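PDB 6A02: YfdX protein from Salmonella enterica I, which has a dual function in bacterial antibiotic stress and in virulence. Local coordinates for the interface of chains A and B. Residues are numbered along the deposited sequence; one frame, centred on the assembly and turned at random. Chains: chain A/B, YfdX protein.

The interface of chains A and B. Residues chain A 10-12, 83-85, 129; chain B 32-33, 36-37.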
ATOM      1  N   VAL A  10     -22.820   3.136  -4.576  1.00 15.22           N
ATOM      2  CA  VAL A  10     -22.719   4.592  -4.559  1.00 15.01           C
ATOM      3  C   VAL A  10     -21.801   5.046  -3.433  1.00 13.24           C
ATOM      4  O   VAL A  10     -21.641   4.363  -2.415  1.00 14.23           O
ATOM      5  CB  VAL A  10     -24.092   5.294  -4.429  1.00 14.74           C
ATOM      6  CG1 VAL A  10     -24.988   4.950  -5.607  1.00 16.52           C
ATOM      7  CG2 VAL A  10     -24.771   4.919  -3.121  1.00 20.62           C
ATOM      8  N   THR A  11     -21.217   6.224  -3.618  1.00 11.17           N
ATOM      9  CA  THR A  11     -20.404   6.854  -2.589  1.00 11.56           C
ATOM     10  C   THR A  11     -21.295   7.439  -1.489  1.00 14.38           C
ATOM     11  O   THR A  11     -22.529   7.401  -1.555  1.00 13.16           O
ATOM     12  CB  THR A  11     -19.567   7.979  -3.194  1.00 12.11           C
ATOM     13  OG1 THR A  11     -20.437   9.043  -3.602  1.00 12.16           O
ATOM     14  CG2 THR A  11     -18.763   7.477  -4.397  1.00 13.74           C
ATOM     15  N   LEU A  12     -20.653   8.012  -0.464  1.00 11.60           N
ATOM     16  CA  LEU A  12     -21.411   8.647   0.612  1.00 12.14           C
ATOM     17  C   LEU A  12     -22.281   9.782   0.091  1.00 16.85           C
ATOM     18  O   LEU A  12     -23.356  10.042   0.650  1.00 15.29           O
ATOM     19  CB  LEU A  12     -20.478   9.156   1.710  1.00 14.19           C
ATOM     20  CG  LEU A  12     -19.693   8.087   2.475  1.00 14.03           C
ATOM     21  CD1 LEU A  12     -18.704   8.728   3.446  1.00 15.68           C
ATOM     22  CD2 LEU A  12     -20.640   7.136   3.209  1.00 13.95           C
ATOM     23  N   SER A  83     -15.184   2.539  -3.130  1.00  9.29           N
ATOM     24  CA  SER A  83     -15.106   3.456  -2.002  1.00  8.46           C
ATOM     25  C   SER A  83     -14.842   2.674  -0.728  1.00 11.24           C
ATOM     26  O   SER A  83     -15.410   1.595  -0.515  1.00 13.42           O
ATOM     27  CB  SER A  83     -16.399   4.237  -1.800  1.00 12.19           C
ATOM     28  OG  SER A  83     -16.098   5.479  -1.192  0.53 12.55           O
ATOM     29  N   SER A  84     -14.002   3.238   0.136  1.00  8.23           N
ATOM     30  CA  SER A  84     -13.778   2.680   1.463  1.00 10.34           C
ATOM     31  C   SER A  84     -13.715   3.807   2.483  1.00  8.55           C
ATOM     32  O   SER A  84     -13.702   4.992   2.138  1.00  9.92           O
ATOM     33  CB  SER A  84     -12.497   1.846   1.522  1.00 10.14           C
ATOM     34  OG  SER A  84     -11.357   2.680   1.401  1.00 12.62           O
ATOM     35  N   ILE A  85     -13.660   3.426   3.759  1.00  9.96           N
ATOM     36  CA  ILE A  85     -13.679   4.372   4.866  1.00  8.99           C
ATOM     37  C   ILE A  85     -12.380   4.268   5.656  1.00  9.23           C
ATOM     38  O   ILE A  85     -11.888   3.164   5.912  1.00 11.92           O
ATOM     39  CB  ILE A  85     -14.880   4.081   5.791  1.00  9.79           C
ATOM     40  CG1 ILE A  85     -16.192   4.258   5.024  1.00 11.47           C
ATOM     41  CG2 ILE A  85     -14.859   4.973   7.032  1.00 13.76           C
ATOM     42  CD1 ILE A  85     -16.449   5.675   4.603  1.00 12.27           C
ATOM     43  N   GLU A 129     -13.419   9.341   3.305  1.00 10.26           N
ATOM     44  CA  GLU A 129     -13.834   8.408   2.271  1.00  9.33           C
ATOM     45  C   GLU A 129     -12.729   8.302   1.226  1.00  8.01           C
ATOM     46  O   GLU A 129     -12.277   9.321   0.689  1.00 11.15           O
ATOM     47  CB  GLU A 129     -15.140   8.862   1.620  1.00 10.52           C
ATOM     48  CG  GLU A 129     -15.631   7.890   0.594  1.00  9.59           C
ATOM     49  CD  GLU A 129     -16.864   8.357  -0.141  1.00 14.34           C
ATOM     50  OE1 GLU A 129     -17.001   9.574  -0.389  1.00 16.65           O
ATOM     51  OE2 GLU A 129     -17.686   7.489  -0.490  1.00 12.79           O
TER
ATOM     52  N   ARG B  32     -18.248  -3.265   5.325  1.00  6.87           N
ATOM     53  CA  ARG B  32     -17.858  -2.191   6.233  1.00  7.88           C
ATOM     54  C   ARG B  32     -18.260  -0.834   5.677  1.00  9.92           C
ATOM     55  O   ARG B  32     -18.774   0.019   6.407  1.00  9.16           O
ATOM     56  CB  ARG B  32     -16.355  -2.234   6.504  1.00  7.98           C
ATOM     57  CG  ARG B  32     -15.891  -1.117   7.415  1.00  8.06           C
ATOM     58  CD  ARG B  32     -14.482  -1.387   7.923  1.00  9.68           C
ATOM     59  NE  ARG B  32     -13.974  -0.306   8.755  1.00  9.92           N
ATOM     60  CZ  ARG B  32     -13.295   0.732   8.277  1.00 10.74           C
ATOM     61  NH1 ARG B  32     -13.060   0.825   6.977  1.00 13.05           N
ATOM     62  NH2 ARG B  32     -12.861   1.675   9.095  1.00 12.83           N
ATOM     63  N   PHE B  33     -18.035  -0.614   4.381  1.00  8.11           N
ATOM     64  CA  PHE B  33     -18.410   0.667   3.798  1.00  9.96           C
ATOM     65  C   PHE B  33     -19.903   0.922   3.952  1.00  7.71           C
ATOM     66  O   PHE B  33     -20.322   2.046   4.277  1.00  9.06           O
ATOM     67  CB  PHE B  33     -18.029   0.717   2.320  1.00  8.87           C
ATOM     68  CG  PHE B  33     -18.503   1.975   1.637  1.00  8.80           C
ATOM     69  CD1 PHE B  33     -17.828   3.170   1.814  1.00 11.03           C
ATOM     70  CD2 PHE B  33     -19.658   1.969   0.876  1.00 12.45           C
ATOM     71  CE1 PHE B  33     -18.286   4.348   1.206  1.00 11.97           C
ATOM     72  CE2 PHE B  33     -20.113   3.142   0.267  1.00 13.32           C
ATOM     73  CZ  PHE B  33     -19.425   4.325   0.437  1.00 14.15           C
ATOM     74  N   PHE B  36     -21.170   2.636   7.196  1.00  9.96           N
ATOM     75  CA  PHE B  36     -21.041   4.089   7.215  1.00 12.10           C
ATOM     76  C   PHE B  36     -21.947   4.756   6.193  1.00 11.97           C
ATOM     77  O   PHE B  36     -22.278   5.936   6.342  1.00 15.74           O
ATOM     78  CB  PHE B  36     -19.582   4.479   6.968  1.00 11.82           C
ATOM     79  CG  PHE B  36     -18.656   4.054   8.068  1.00 11.02           C
ATOM     80  CD1 PHE B  36     -18.424   4.896   9.144  1.00 12.60           C
ATOM     81  CD2 PHE B  36     -18.028   2.814   8.042  1.00 12.58           C
ATOM     82  CE1 PHE B  36     -17.580   4.511  10.175  1.00 14.12           C
ATOM     83  CE2 PHE B  36     -17.170   2.425   9.069  1.00 11.94           C
ATOM     84  CZ  PHE B  36     -16.951   3.279  10.138  1.00 11.96           C
ATOM     85  N   ASN B  37     -22.336   4.032   5.151  1.00 10.95           N
ATOM     86  CA  ASN B  37     -23.183   4.543   4.081  1.00 12.56           C
ATOM     87  C   ASN B  37     -24.667   4.485   4.438  1.00 13.51           C
ATOM     88  O   ASN B  37     -25.511   4.714   3.563  1.00 15.74           O
ATOM     89  CB  ASN B  37     -22.898   3.742   2.804  1.00 12.18           C
ATOM     90  CG  ASN B  37     -23.305   4.474   1.539  1.00 15.20           C
ATOM     91  OD1 ASN B  37     -23.313   5.704   1.490  1.00 14.52           O
ATOM     92  ND2 ASN B  37     -23.632   3.710   0.494  1.00 20.01           N
TER
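B:Phe33, near the C-terminal end of helix 19-36, pushes its ring into chain A between strand 77-89 and the N-terminal segment that holds A:Val10 and A:Leu12, an example of an aromatic side chain packed into a neighbouring chain. Its CG lies anti to the backbone N (chi1 175°), which carries the ring away from its own helix. A:Ser83 lies over one face, its CB 4.0 Å from the ring centroid in a CH-pi contact. At the rim the ring meets polar atoms: the carbonyl A:Val10 O is 3.3 Å from B:Phe33 CE2, and the carboxylate oxygen A:Glu129 OE2 is 3.6 Å from B:Phe33 CE1, with the carboxylate and ring planes nearly parallel. That oxygen is itself held by two donors from opposite faces of its plane: the backbone N of A:Leu12 on the syn side and, at 2.7 Å from A:Glu129 OE2, the hydroxyl A:Ser83 OG. This bonding among residues that touch the ring links the N-terminal segment to strands 77-89 and 125-135, and probably steadies the walls against which the ring packs.

A:Ile85 runs across B:Phe33 at about a right angle. Its CG1 lies between the two aromatic rings and touches both, B:Phe33 at CD1 and B:Phe36 at CD2; CD1 reaches on along B:Phe33, whereas the CG2 methyl sits over the centre of the B:Phe36 ring, 3.8 Å from its centroid. The backbone of the same residue supplies the polar contact, as B:Arg32 NH1 donates to A:Ile85 O over 2.8 Å in a nearly straight bond (170° at H). The carbonyl oxygen lies at the edge of the guanidinium, close to its plane. On the other flank, the A:Leu12 side chain runs alongside B:Asn37, pointing the opposite way, with its methyl A:Leu12 CD2 3.5 Å from the amide oxygen B:Asn37 OD1.

This largely apolar patch, repeated by the two-fold axis, joins helix 19-36 of one YfdX chain to the sheet of the other and probably helps hold the pair together within the four-chain assembly.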